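Local coordinates for endosialidase (Enterobacteria phage phi92, PDB 4HIZ), which cleaves alpha2,8 and alpha2,9 linkages within chains of polymeric sialic acid as a trimeric phage enzyme, at the interface of chains A and B. Coordinates in Å, arbitrary orientation; residue numbers count along the deposited sequence, not the author numbering. Chains: chain A/B, Endosialidase.

Contact 1: the interface of chains A and B. Residues chain A 566-567; chain B 560-562.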
# COMPACT_ATOMS: atom_id res chain seq x y z
N VAL A 566 -9.77 10.97 11.88
CA VAL A 566 -10.26 10.58 10.53
C VAL A 566 -11.36 11.51 10.07
O VAL A 566 -12.25 11.87 10.85
CB VAL A 566 -10.78 9.14 10.54
CG1 VAL A 566 -11.39 8.80 9.18
CG2 VAL A 566 -9.62 8.17 10.86
N GLN A 567 -11.30 11.90 8.79
CA GLN A 567 -12.43 12.60 8.17
C GLN A 567 -12.93 11.76 7.03
O GLN A 567 -12.15 11.08 6.39
CB GLN A 567 -12.01 13.93 7.59
CG GLN A 567 -11.44 14.84 8.68
CD GLN A 567 -11.50 16.27 8.18
OE1 GLN A 567 -12.18 17.08 8.76
NE2 GLN A 567 -10.86 16.54 7.03
N VAL B 560 -6.17 10.68 8.44
CA VAL B 560 -6.53 10.34 7.05
C VAL B 560 -7.84 11.01 6.75
O VAL B 560 -8.76 11.00 7.59
CB VAL B 560 -6.74 8.81 6.89
CG1 VAL B 560 -7.11 8.50 5.41
CG2 VAL B 560 -5.51 8.03 7.31
N THR B 561 -7.96 11.58 5.54
CA THR B 561 -9.22 12.15 5.09
C THR B 561 -9.68 11.40 3.85
O THR B 561 -8.95 11.31 2.86
CB THR B 561 -9.02 13.64 4.75
OG1 THR B 561 -8.80 14.34 5.99
CG2 THR B 561 -10.27 14.23 4.06
N PHE B 562 -10.87 10.81 3.95
CA PHE B 562 -11.48 10.07 2.81
C PHE B 562 -12.32 11.05 2.02
O PHE B 562 -13.32 11.56 2.53
CB PHE B 562 -12.35 8.91 3.33
CG PHE B 562 -11.55 7.80 3.98
CD1 PHE B 562 -11.17 7.88 5.33
CD2 PHE B 562 -11.14 6.70 3.24
CE1 PHE B 562 -10.40 6.86 5.91
CE2 PHE B 562 -10.38 5.68 3.81
CZ PHE B 562 -10.02 5.74 5.15
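The ring of B:Phe562 meets A:Gln567 with an edge: the carbonyl oxygen O of A:Gln567 lies in the ring plane, 3.5 Å from CD1 of B:Phe562, where the C-H dipoles of an aromatic rim suit an oxygen. Farther along that rim, CE1 of B:Phe562 meets the methyl CG1 of A:Val566 at 3.9 Å, the two side chains crossing obliquely. Both segments are beta-strands, 565-568 of A and 560-563 of B, and they pair in parallel as in the intertwined beta-helical stalk of a trimeric phage endosialidase. A:Gln567 makes backbone bonds on both its N and its O. N of A:Gln567 donates to O of B:Val560 over 3.0 Å, with the donor in the carbonyl plane. O of A:Gln567 accepts from N of B:Phe562 at 2.8 Å along a nearly straight N-H direction (175° at H). The other flat group is the amide of A:Gln567, whose NE2 reaches the hydroxyl OG1 of B:Thr561, 3.2 Å away and close to the amide plane. These side chains run side by side. With CG of A:Gln567 anti to the carbonyl carbon (chi1 -60°) and the chain extended beyond it, the amide arrives level with the hydroxyl. Beta-branched valine and threonine favour extended backbones, and threonine adds an acceptor.

Contact 2: the interface of chains A and B. Residues chain A 507-508, 564-565; chain B 557-559.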
# COMPACT_ATOMS: atom_id res chain seq x y z
N TRP A 507 5.60 11.53 13.05
CA TRP A 507 5.94 10.68 11.91
C TRP A 507 5.01 10.93 10.73
O TRP A 507 5.42 10.73 9.60
CB TRP A 507 5.92 9.18 12.33
CG TRP A 507 4.75 8.84 13.20
CD1 TRP A 507 3.49 8.49 12.81
CD2 TRP A 507 4.74 8.83 14.63
NE1 TRP A 507 2.68 8.26 13.92
CE2 TRP A 507 3.44 8.47 15.05
CE3 TRP A 507 5.71 9.11 15.61
CZ2 TRP A 507 3.08 8.36 16.39
CZ3 TRP A 507 5.36 8.99 16.94
CH2 TRP A 507 4.05 8.62 17.33
N TYR A 508 3.79 11.37 11.00
CA TYR A 508 2.81 11.47 9.93
C TYR A 508 2.85 12.80 9.21
O TYR A 508 2.10 13.00 8.26
CB TYR A 508 1.41 11.19 10.47
CG TYR A 508 1.01 12.03 11.69
CD1 TYR A 508 0.56 13.35 11.55
CD2 TYR A 508 0.98 11.48 12.96
CE1 TYR A 508 0.16 14.09 12.66
CE2 TYR A 508 0.58 12.21 14.07
CZ TYR A 508 0.16 13.51 13.91
OH TYR A 508 -0.26 14.26 14.99
N ASN A 564 -5.37 8.03 14.75
CA ASN A 564 -5.43 9.49 14.58
C ASN A 564 -6.79 9.95 14.06
O ASN A 564 -7.65 9.12 13.73
CB ASN A 564 -4.33 9.97 13.64
CG ASN A 564 -2.95 9.75 14.20
OD1 ASN A 564 -2.42 10.60 14.97
ND2 ASN A 564 -2.37 8.66 13.86
N ASP A 565 -6.96 11.28 13.97
CA ASP A 565 -8.20 11.86 13.47
C ASP A 565 -8.52 11.37 12.06
O ASP A 565 -7.66 11.35 11.17
CB ASP A 565 -8.07 13.40 13.37
CG ASP A 565 -7.96 14.10 14.72
OD1 ASP A 565 -8.65 13.71 15.69
OD2 ASP A 565 -7.19 15.09 14.81
N SER B 557 -1.23 4.76 11.54
CA SER B 557 -0.54 5.78 12.36
C SER B 557 -0.42 7.12 11.65
O SER B 557 0.64 7.76 11.69
CB SER B 557 0.86 5.25 12.73
OG SER B 557 0.73 4.11 13.59
N ALA B 558 -1.50 7.56 11.01
CA ALA B 558 -1.55 8.94 10.46
C ALA B 558 -3.01 9.38 10.41
O ALA B 558 -3.89 8.56 10.22
CB ALA B 558 -0.97 8.99 9.03
N PRO B 559 -3.26 10.69 10.54
CA PRO B 559 -4.61 11.19 10.23
C PRO B 559 -4.91 10.95 8.75
O PRO B 559 -4.00 10.95 7.91
CB PRO B 559 -4.51 12.72 10.49
CG PRO B 559 -3.12 12.99 10.89
CD PRO B 559 -2.28 11.76 10.82
O HOH W 1 -5.17 6.85 11.95
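B:Pro559, which buries 68 Å², rests against the phenol ring of A:Tyr508, a proline-on-aromatic CH-pi contact probably where the chains enter the intertwined stalk of this endosialidase trimer. CD of B:Pro559 lies over one face of the A:Tyr508 ring, 3.6 Å from the centroid and displaced toward the rim on the CD1 side, while CG follows near CD1 and CE1. The side chains cross at about a right angle. Proline suits the place because its CD, bonded to the amide nitrogen, carries somewhat polarised hydrogens that favour a pi face. A:Tyr508 holds CG between its backbone N and carbonyl carbon (chi1 53°), directing the ring toward the proline. The backbone position sets CB of A:Tyr508 3.5 Å from the methyl CB of B:Ala558. A:Asn564, with 33 Å² buried, lays its CB against the B:Ala558-B:Pro559 peptide, 3.4 Å from N of B:Pro559 and 3.5 Å from C of B:Ala558. A polar link runs through water 1, which joins the backbone N of A:Asn564, at 3.0 Å, to the carbonyl O of B:Ala558, at 2.7 Å. At the far end, O of B:Ser557 lies in the A:Trp507 indole plane, 3.1 Å from NE1 of A:Trp507, but the indole N-H is not aimed at this oxygen, so the closeness is no hydrogen bond.

Contact 3: the interface of chains A and B. Residues chain A 466, 499-500; chain B 185, 217, 219, 261-263.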
# COMPACT_ATOMS: atom_id res chain seq x y z
N HIS A 466 20.16 16.60 8.55
CA HIS A 466 19.55 17.78 9.21
C HIS A 466 19.38 17.62 10.71
O HIS A 466 18.89 18.53 11.37
CB HIS A 466 18.20 18.15 8.61
CG HIS A 466 18.25 18.62 7.19
ND1 HIS A 466 17.12 19.06 6.53
CD2 HIS A 466 19.28 18.77 6.31
CE1 HIS A 466 17.44 19.44 5.30
NE2 HIS A 466 18.74 19.27 5.13
N ILE A 499 14.36 20.61 12.73
CA ILE A 499 14.64 22.05 12.61
C ILE A 499 13.81 22.48 11.40
O ILE A 499 14.10 22.10 10.26
CB ILE A 499 16.12 22.33 12.36
CG1 ILE A 499 16.98 21.63 13.43
CG2 ILE A 499 16.40 23.84 12.32
CD1 ILE A 499 16.71 22.13 14.87
N GLY A 500 12.73 23.20 11.67
CA GLY A 500 11.68 23.37 10.66
C GLY A 500 10.35 23.29 11.37
O GLY A 500 10.27 23.69 12.56
N TYR B 185 17.83 23.82 5.59
CA TYR B 185 18.43 23.78 6.93
C TYR B 185 19.78 24.48 6.88
O TYR B 185 20.54 24.34 5.91
CB TYR B 185 18.63 22.30 7.33
CG TYR B 185 19.53 22.13 8.50
CD1 TYR B 185 19.10 22.52 9.77
CD2 TYR B 185 20.80 21.59 8.36
CE1 TYR B 185 19.94 22.37 10.89
CE2 TYR B 185 21.65 21.45 9.48
CZ TYR B 185 21.20 21.84 10.73
OH TYR B 185 22.03 21.71 11.85
N ASN B 217 12.22 28.70 11.62
CA ASN B 217 12.35 28.02 12.91
C ASN B 217 13.78 28.07 13.38
O ASN B 217 14.72 27.89 12.60
CB ASN B 217 11.89 26.55 12.76
CG ASN B 217 12.09 25.72 14.04
OD1 ASN B 217 13.10 25.03 14.20
ND2 ASN B 217 11.12 25.77 14.92
N SER B 219 16.64 26.90 16.55
CA SER B 219 16.96 26.09 17.74
C SER B 219 18.36 26.43 18.23
O SER B 219 19.28 26.63 17.43
CB SER B 219 16.83 24.58 17.41
OG SER B 219 16.93 23.80 18.60
N HIS B 261 20.92 26.44 14.97
CA HIS B 261 20.20 25.71 13.90
C HIS B 261 19.05 26.55 13.36
O HIS B 261 18.31 27.18 14.12
CB HIS B 261 19.60 24.39 14.43
CG HIS B 261 20.62 23.45 14.98
ND1 HIS B 261 21.53 22.79 14.18
CD2 HIS B 261 20.90 23.08 16.25
CE1 HIS B 261 22.31 22.03 14.94
NE2 HIS B 261 21.94 22.19 16.20
N PHE B 262 18.89 26.54 12.04
CA PHE B 262 17.84 27.31 11.38
C PHE B 262 17.17 26.43 10.34
O PHE B 262 17.84 25.70 9.64
CB PHE B 262 18.48 28.45 10.62
CG PHE B 262 17.48 29.29 9.85
CD1 PHE B 262 16.74 30.27 10.50
CD2 PHE B 262 17.27 29.07 8.48
CE1 PHE B 262 15.79 31.01 9.81
CE2 PHE B 262 16.32 29.82 7.79
CZ PHE B 262 15.61 30.82 8.45
N GLY B 263 15.86 26.53 10.24
CA GLY B 263 15.15 25.84 9.16
C GLY B 263 14.05 26.75 8.65
O GLY B 263 13.41 27.50 9.40
O HOH W 2 20.28 19.79 13.44
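A:Ile499, with 72 Å² buried, meets strands of chain B through both branches of its side chain. Its terminal methyl CD1 sits 3.5 Å from CB of B:Ser219 and 3.7 Å from CB of B:His261; the A:Ile499 and B:His261 side chains cross at about a right angle. A chi1 of -53° puts CG1 beside the backbone N and the methyl CG2 opposite it. CG2 of A:Ile499 presses on the backbone between B:Phe262 and B:Gly263, 3.4 Å from N of B:Gly263. A glycine there lets a branched aliphatic chain approach the strand itself. CG2 also reaches the edge of the B:Tyr185 ring, in its plane. Beside it, A:His466 presents an imidazole face to CB of B:Tyr185, which stands over the ring centre, 3.5 Å from the centroid, in a CH-pi contact; the two side chains slide past each other in opposite directions. A direct hydrogen bond runs from N of A:Gly500 to the amide OD1 of B:Asn217, 3.1 Å long. The N-H comes in over the face of that amide (97° at the oxygen), so the bond is poorly directed.

In the second shell, the hydroxyl OH of B:Tyr185 is 2.6 Å from ND1 of B:His261, a hydrogen bond that fixes the far end of the phenol. The same hydroxyl binds water 2, which bridges to O of A:His466 at 2.8 Å.

Loops of A meet strands 185-186, 215-219 and 261-264 in the catalytic beta-propeller region of B, the last two probably in a small inserted barrel; A:Ile499 and B:Ser219 also line glycan-binding pockets, so the interface borders sugar-binding surface.

Contact 4: the interface of chains A and B. Residues chain A 76-78; chain B 536, 538-542.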
# COMPACT_ATOMS: atom_id res chain seq x y z
N ILE A 76 14.22 -3.14 3.73
CA ILE A 76 13.24 -4.07 4.35
C ILE A 76 12.17 -3.39 5.22
O ILE A 76 11.21 -4.05 5.60
CB ILE A 76 13.93 -5.20 5.16
CG1 ILE A 76 14.48 -4.68 6.52
CG2 ILE A 76 15.06 -5.85 4.30
CD1 ILE A 76 14.98 -5.87 7.42
N THR A 77 12.35 -2.11 5.59
CA THR A 77 11.24 -1.35 6.13
C THR A 77 11.05 -0.08 5.33
O THR A 77 12.01 0.43 4.71
CB THR A 77 11.37 -0.94 7.65
OG1 THR A 77 12.45 0.01 7.84
CG2 THR A 77 11.65 -2.15 8.49
N ASP A 78 9.82 0.40 5.34
CA ASP A 78 9.56 1.70 4.68
C ASP A 78 8.36 2.32 5.34
O ASP A 78 7.27 2.39 4.76
CB ASP A 78 9.38 1.50 3.18
CG ASP A 78 9.31 2.82 2.41
OD1 ASP A 78 9.69 3.89 2.98
OD2 ASP A 78 8.93 2.75 1.22
N TYR B 536 14.13 -3.27 -3.54
CA TYR B 536 13.12 -2.91 -2.55
C TYR B 536 12.33 -4.16 -2.14
O TYR B 536 11.67 -4.82 -3.00
CB TYR B 536 12.16 -1.91 -3.17
CG TYR B 536 11.17 -1.32 -2.19
CD1 TYR B 536 11.48 -0.18 -1.45
CD2 TYR B 536 9.93 -1.91 -2.00
CE1 TYR B 536 10.57 0.38 -0.60
CE2 TYR B 536 8.99 -1.36 -1.17
CZ TYR B 536 9.32 -0.20 -0.47
OH TYR B 536 8.39 0.34 0.36
N ALA B 538 10.53 -4.13 1.08
CA ALA B 538 9.80 -3.71 2.26
C ALA B 538 8.31 -3.74 2.02
O ALA B 538 7.85 -3.66 0.87
CB ALA B 538 10.22 -2.25 2.66
N THR B 539 7.54 -3.82 3.09
CA THR B 539 6.10 -3.54 2.99
C THR B 539 5.93 -2.02 2.83
O THR B 539 6.37 -1.23 3.69
CB THR B 539 5.42 -4.02 4.27
OG1 THR B 539 5.49 -5.45 4.31
CG2 THR B 539 3.98 -3.58 4.30
N PRO B 540 5.36 -1.55 1.72
CA PRO B 540 5.24 -0.08 1.55
C PRO B 540 4.31 0.49 2.62
O PRO B 540 3.19 0.03 2.79
CB PRO B 540 4.64 0.09 0.15
CG PRO B 540 4.88 -1.24 -0.53
CD PRO B 540 4.86 -2.32 0.55
N ASN B 541 4.77 1.49 3.37
CA ASN B 541 4.02 1.84 4.57
C ASN B 541 4.09 3.34 4.83
O ASN B 541 4.10 3.79 5.99
CB ASN B 541 4.61 1.07 5.75
CG ASN B 541 3.57 0.30 6.51
OD1 ASN B 541 2.37 0.46 6.32
ND2 ASN B 541 4.03 -0.53 7.43
N ARG B 542 4.05 4.11 3.73
CA ARG B 542 4.00 5.57 3.88
C ARG B 542 2.60 6.11 3.65
O ARG B 542 2.16 7.01 4.36
CB ARG B 542 4.96 6.29 2.92
CG ARG B 542 6.45 5.95 3.06
CD ARG B 542 6.89 5.91 4.52
NE ARG B 542 8.35 5.80 4.61
CZ ARG B 542 9.15 6.80 5.01
NH1 ARG B 542 8.63 7.99 5.29
NH2 ARG B 542 10.46 6.62 5.13
O HOH W 3 8.54 -4.03 5.92
O HOH W 4 7.60 -1.40 6.06
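Charged and direct polar contacts centre on A:Asp78, a loop residue that buries 93 Å² against B. Its carboxylate is shared between B:Arg542 and B:Tyr536 of the neighbouring endosialidase subunit. OD1 of A:Asp78 forms a salt bridge with NE of B:Arg542 at 2.8 Å; the nitrogen meets OD1 from above the carboxylate plane, and the carboxylate and guanidinium planes stand 68° apart. OD2 of A:Asp78 accepts a 2.6 Å hydrogen bond from the phenol OH of B:Tyr536 on its anti lone pair, and lies in the plane of that ring at its edge. With CG anti to the backbone N (chi1 -172°), the carboxylate extends between arginine and tyrosine. Two N-H or O-H donors would probably favour the ionised acid, and aspartate is short enough to serve both without a long flexible chain.

Water-mediated contacts join the backbones. Water 3 links O of A:Ile76 to N of B:Thr539, and water 4 links N of A:Asp78 to O of B:Thr539; the two waters lie 2.8 Å apart (water 3 O to water 4 O), so they form one connected bridge.

Apolar packing is slight. The small methyl of B:Ala538 lets the two main chains come close. CB of B:Ala538 is 3.4 Å from the carbonyl carbon C of A:Ile76.

Contacts 1 and 2 are neighbours, their C-alpha centres about 10 Å apart, and continue one another along both chains: strands 565-568 of A and 560-563 of B pair in contact 1, and the residues just before those pairings, with A:Trp507 and A:Tyr508, form contact 2. A:Asp565 of contact 2 already belongs to the strand used in contact 1. Contact 4 lies about 17 Å from contact 2 and 22 Å from contact 1, and contact 3 about 23 Å from contact 2 and 28 Å from contact 4. Strand pairing in the stalk and loop contacts away from it thus secure the same two subunits, consistent with the deposited trimer.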